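Long-range contact in malonyl CoA:acyl carrier protein malonyltransferase (Streptomyces coelicolor, PDB 1NM2), which probably catalyses the transfer of the malonyl group from coenzyme A to holo-acyl carrier protein, a step that feeds fatty acid biosynthesis: residues Thr134-Pro146 with Gly167-Leu181. Numbering follows the deposited sequence.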
loop_
_atom_site.group_PDB
_atom_site.type_symbol
_atom_site.label_atom_id
_atom_site.label_comp_id
_atom_site.label_asym_id
_atom_site.label_seq_id
_atom_site.Cartn_x
_atom_site.Cartn_y
_atom_site.Cartn_z
ATOM N N THR A 134 -0.282 -9.948 20.531
ATOM C CA THR A 134 -1.704 -9.672 20.674
ATOM C C THR A 134 -2.568 -10.623 19.850
ATOM O O THR A 134 -2.083 -11.301 18.948
ATOM C CB THR A 134 -2.031 -8.250 20.173
ATOM O OG1 THR A 134 -1.991 -8.230 18.736
ATOM C CG2 THR A 134 -1.018 -7.247 20.700
ATOM N N GLU A 135 -3.853 -10.669 20.179
ATOM C CA GLU A 135 -4.815 -11.463 19.428
ATOM C C GLU A 135 -5.730 -10.403 18.818
ATOM O O GLU A 135 -6.759 -10.040 19.392
ATOM C CB GLU A 135 -5.612 -12.404 20.342
ATOM C CG GLU A 135 -4.860 -13.667 20.761
ATOM C CD GLU A 135 -4.138 -13.520 22.094
ATOM O OE1 GLU A 135 -4.825 -13.343 23.122
ATOM O OE2 GLU A 135 -2.887 -13.585 22.115
ATOM N N THR A 136 -5.322 -9.898 17.657
ATOM C CA THR A 136 -6.047 -8.846 16.952
ATOM C C THR A 136 -6.183 -9.153 15.462
ATOM O O THR A 136 -5.610 -10.114 14.960
ATOM C CB THR A 136 -5.303 -7.506 17.082
ATOM O OG1 THR A 136 -3.993 -7.641 16.516
ATOM C CG2 THR A 136 -5.171 -7.098 18.539
ATOM N N GLY A 137 -6.934 -8.319 14.755
ATOM C CA GLY A 137 -7.121 -8.532 13.333
ATOM C C GLY A 137 -7.831 -7.374 12.663
ATOM O O GLY A 137 -7.975 -6.305 13.252
ATOM N N MET A 138 -8.259 -7.591 11.423
ATOM C CA MET A 138 -8.970 -6.579 10.643
ATOM C C MET A 138 -10.090 -7.274 9.887
ATOM O O MET A 138 -9.932 -8.417 9.450
ATOM C CB MET A 138 -8.037 -5.911 9.624
ATOM C CG MET A 138 -6.768 -5.317 10.194
ATOM S SD MET A 138 -5.633 -4.763 8.878
ATOM C CE MET A 138 -6.232 -3.116 8.595
ATOM N N SER A 139 -11.215 -6.585 9.731
ATOM C CA SER A 139 -12.352 -7.137 9.004
ATOM C C SER A 139 -13.002 -6.044 8.175
ATOM O O SER A 139 -13.169 -4.922 8.642
ATOM C CB SER A 139 -13.382 -7.727 9.970
ATOM O OG SER A 139 -12.844 -8.822 10.690
ATOM N N ALA A 140 -13.354 -6.373 6.937
ATOM C CA ALA A 140 -14.000 -5.412 6.054
ATOM C C ALA A 140 -15.503 -5.467 6.282
ATOM O O ALA A 140 -16.058 -6.536 6.563
ATOM C CB ALA A 140 -13.682 -5.734 4.600
ATOM N N LEU A 141 -16.154 -4.312 6.179
ATOM C CA LEU A 141 -17.598 -4.224 6.344
ATOM C C LEU A 141 -18.211 -4.089 4.956
ATOM O O LEU A 141 -17.930 -3.127 4.244
ATOM C CB LEU A 141 -17.972 -3.006 7.193
ATOM C CG LEU A 141 -17.821 -3.081 8.717
ATOM C CD1 LEU A 141 -16.412 -3.460 9.105
ATOM C CD2 LEU A 141 -18.191 -1.730 9.311
ATOM N N LEU A 142 -19.048 -5.047 4.572
ATOM C CA LEU A 142 -19.674 -5.010 3.253
ATOM C C LEU A 142 -21.098 -4.469 3.336
ATOM O O LEU A 142 -21.986 -5.104 3.901
ATOM C CB LEU A 142 -19.672 -6.413 2.635
ATOM C CG LEU A 142 -18.318 -7.131 2.668
ATOM C CD1 LEU A 142 -18.441 -8.482 1.981
ATOM C CD2 LEU A 142 -17.253 -6.276 1.988
ATOM N N GLY A 143 -21.302 -3.288 2.766
ATOM C CA GLY A 143 -22.609 -2.659 2.799
ATOM C C GLY A 143 -22.682 -1.656 3.935
ATOM O O GLY A 143 -21.723 -1.497 4.689
ATOM N N GLY A 144 -23.821 -0.978 4.058
ATOM C CA GLY A 144 -23.998 -0.008 5.119
ATOM C C GLY A 144 -23.539 1.388 4.750
ATOM O O GLY A 144 -23.097 1.644 3.627
ATOM N N ASP A 145 -23.656 2.299 5.707
ATOM C CA ASP A 145 -23.245 3.684 5.511
ATOM C C ASP A 145 -21.915 3.854 6.239
ATOM O O ASP A 145 -21.767 3.426 7.379
ATOM C CB ASP A 145 -24.308 4.630 6.085
ATOM C CG ASP A 145 -23.863 6.082 6.084
ATOM O OD1 ASP A 145 -23.421 6.575 7.146
ATOM O OD2 ASP A 145 -23.949 6.732 5.021
ATOM N N PRO A 146 -20.927 4.481 5.582
ATOM C CA PRO A 146 -19.607 4.687 6.186
ATOM C C PRO A 146 -19.555 5.408 7.537
ATOM O O PRO A 146 -18.833 4.976 8.438
ATOM C CB PRO A 146 -18.829 5.417 5.087
ATOM C CG PRO A 146 -19.905 6.104 4.295
ATOM C CD PRO A 146 -20.978 5.054 4.225
ATOM N N GLY A 167 -17.203 4.314 -0.102
ATOM C CA GLY A 167 -17.928 3.831 1.062
ATOM C C GLY A 167 -17.325 2.638 1.782
ATOM O O GLY A 167 -17.926 2.120 2.724
ATOM N N GLN A 168 -16.139 2.206 1.364
ATOM C CA GLN A 168 -15.490 1.047 1.976
ATOM C C GLN A 168 -14.800 1.332 3.310
ATOM O O GLN A 168 -14.026 2.288 3.436
ATOM C CB GLN A 168 -14.494 0.433 0.990
ATOM C CG GLN A 168 -15.155 -0.438 -0.074
ATOM C CD GLN A 168 -14.171 -0.954 -1.105
ATOM O OE1 GLN A 168 -13.007 -1.228 -0.791
ATOM N NE2 GLN A 168 -14.636 -1.103 -2.343
ATOM N N ILE A 169 -15.084 0.481 4.296
ATOM C CA ILE A 169 -14.531 0.607 5.644
ATOM C C ILE A 169 -13.961 -0.719 6.166
ATOM O O ILE A 169 -14.585 -1.776 6.033
ATOM C CB ILE A 169 -15.623 1.048 6.661
ATOM C CG1 ILE A 169 -16.245 2.391 6.257
ATOM C CG2 ILE A 169 -15.025 1.120 8.060
ATOM C CD1 ILE A 169 -15.351 3.593 6.478
ATOM N N VAL A 170 -12.774 -0.664 6.760
ATOM C CA VAL A 170 -12.168 -1.853 7.353
ATOM C C VAL A 170 -11.992 -1.588 8.845
ATOM O O VAL A 170 -11.357 -0.605 9.242
ATOM C CB VAL A 170 -10.783 -2.174 6.754
ATOM C CG1 VAL A 170 -10.175 -3.356 7.483
ATOM C CG2 VAL A 170 -10.912 -2.489 5.271
ATOM N N ALA A 171 -12.564 -2.460 9.666
ATOM C CA ALA A 171 -12.469 -2.324 11.116
ATOM C C ALA A 171 -11.293 -3.150 11.625
ATOM O O ALA A 171 -10.946 -4.168 11.031
ATOM C CB ALA A 171 -13.765 -2.794 11.776
ATOM N N ALA A 172 -10.688 -2.708 12.723
ATOM C CA ALA A 172 -9.556 -3.408 13.306
ATOM C C ALA A 172 -9.565 -3.283 14.824
ATOM O O ALA A 172 -9.946 -2.251 15.375
ATOM C CB ALA A 172 -8.250 -2.856 12.746
ATOM N N GLY A 173 -9.139 -4.347 15.490
ATOM C CA GLY A 173 -9.095 -4.356 16.939
ATOM C C GLY A 173 -8.799 -5.765 17.412
ATOM O O GLY A 173 -8.215 -6.561 16.665
ATOM N N THR A 174 -9.191 -6.080 18.644
ATOM C CA THR A 174 -8.957 -7.410 19.188
ATOM C C THR A 174 -9.930 -8.397 18.556
ATOM O O THR A 174 -10.967 -8.004 18.019
ATOM C CB THR A 174 -9.147 -7.445 20.729
ATOM O OG1 THR A 174 -10.516 -7.179 21.054
ATOM C CG2 THR A 174 -8.266 -6.403 21.400
ATOM N N MET A 175 -9.593 -9.679 18.616
ATOM C CA MET A 175 -10.459 -10.700 18.051
ATOM C C MET A 175 -11.817 -10.718 18.759
ATOM O O MET A 175 -12.835 -10.992 18.136
ATOM C CB MET A 175 -9.785 -12.075 18.135
ATOM C CG MET A 175 -8.554 -12.194 17.238
ATOM S SD MET A 175 -8.919 -11.788 15.505
ATOM C CE MET A 175 -9.478 -13.388 14.905
ATOM N N GLU A 176 -11.836 -10.412 20.055
ATOM C CA GLU A 176 -13.098 -10.384 20.797
ATOM C C GLU A 176 -14.004 -9.283 20.251
ATOM O O GLU A 176 -15.198 -9.495 20.040
ATOM C CB GLU A 176 -12.857 -10.125 22.284
ATOM C CG GLU A 176 -12.048 -11.187 22.999
ATOM C CD GLU A 176 -12.055 -10.993 24.503
ATOM O OE1 GLU A 176 -11.787 -9.859 24.957
ATOM O OE2 GLU A 176 -12.328 -11.972 25.229
ATOM N N GLN A 177 -13.431 -8.105 20.028
ATOM C CA GLN A 177 -14.192 -6.981 19.501
ATOM C C GLN A 177 -14.657 -7.272 18.079
ATOM O O GLN A 177 -15.805 -6.993 17.722
ATOM C CB GLN A 177 -13.338 -5.705 19.528
ATOM C CG GLN A 177 -12.780 -5.377 20.907
ATOM C CD GLN A 177 -11.775 -4.228 20.900
ATOM O OE1 GLN A 177 -10.939 -4.113 20.000
ATOM N NE2 GLN A 177 -11.840 -3.390 21.924
ATOM N N LEU A 178 -13.771 -7.834 17.264
ATOM C CA LEU A 178 -14.128 -8.149 15.887
ATOM C C LEU A 178 -15.281 -9.149 15.862
ATOM O O LEU A 178 -16.149 -9.097 14.985
ATOM C CB LEU A 178 -12.908 -8.704 15.132
ATOM C CG LEU A 178 -11.896 -7.617 14.729
ATOM C CD1 LEU A 178 -10.550 -8.229 14.320
ATOM C CD2 LEU A 178 -12.489 -6.800 13.598
ATOM N N ALA A 179 -15.288 -10.058 16.832
ATOM C CA ALA A 179 -16.349 -11.058 16.930
ATOM C C ALA A 179 -17.639 -10.368 17.378
ATOM O O ALA A 179 -18.727 -10.690 16.902
ATOM C CB ALA A 179 -15.956 -12.144 17.922
ATOM N N ALA A 180 -17.515 -9.412 18.293
ATOM C CA ALA A 180 -18.685 -8.679 18.776
ATOM C C ALA A 180 -19.275 -7.859 17.637
ATOM O O ALA A 180 -20.488 -7.640 17.577
ATOM C CB ALA A 180 -18.297 -7.759 19.933
ATOM N N LEU A 181 -18.409 -7.419 16.726
ATOM C CA LEU A 181 -18.829 -6.613 15.582
ATOM C C LEU A 181 -19.636 -7.460 14.610
ATOM O O LEU A 181 -20.593 -6.984 13.999
ATOM C CB LEU A 181 -17.605 -6.047 14.854
ATOM C CG LEU A 181 -17.686 -4.662 14.200
ATOM C CD1 LEU A 181 -16.656 -4.601 13.078
ATOM C CD2 LEU A 181 -19.075 -4.392 13.650
HETATM O O HOH W 1 -14.756 -10.299 12.235
HETATM O O HOH W 2 -17.836 -0.483 4.367
HETATM O O HOH W 3 -15.206 -2.779 3.135
#
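Gly137 and Gly173 face each other as a hydrogen-bonded pair where strands 136-143 and 168-172 run antiparallel, forming the middle of the ferredoxin-like small subdomain of the acyltransferase fold. Leu178 CD1, from helix 175-181, lies 3.3 Å from Gly137 C, and a CB here would press on both that methyl and Met175 SD, so glycine suits the place. The other branch of Leu178, CD2, lies 3.6 Å from Ser139 OG, which is also hydrogen-bonded to a water. Further along this helix-covered face, Leu141 CD1 meets Ala171 CB at 3.8 Å and, on the same side, Leu181 CD1; the short alanine side chain lets the leucine branch come close to the strand. On the other face, Met138 lays CG on Ala172 CB (3.8 Å) and crosses Val170 obliquely. Val170 CG1, anti to its own N (chi1 176°), leans back over Met138 CB, and the flexible thioether bends at chi3 (87°) near a bound acetic acid. Thr136, a beta-branched residue at home in a strand, puts CG2 beside its N and 3.9 Å from Thr174 CA, while OG1 donates to Thr134 OG1 and accepts from Ala200 N. With an alanine here, Thr134 OG1 and Ala200 N would probably lose this shared partner, and a gap is likely to open beside Thr174. Thr174 and Gln177 form a capping box at the helix start, with Gln177 OE1 accepting from Thr174 N at 3.0 Å, the donor tilted 31° from the amide plane.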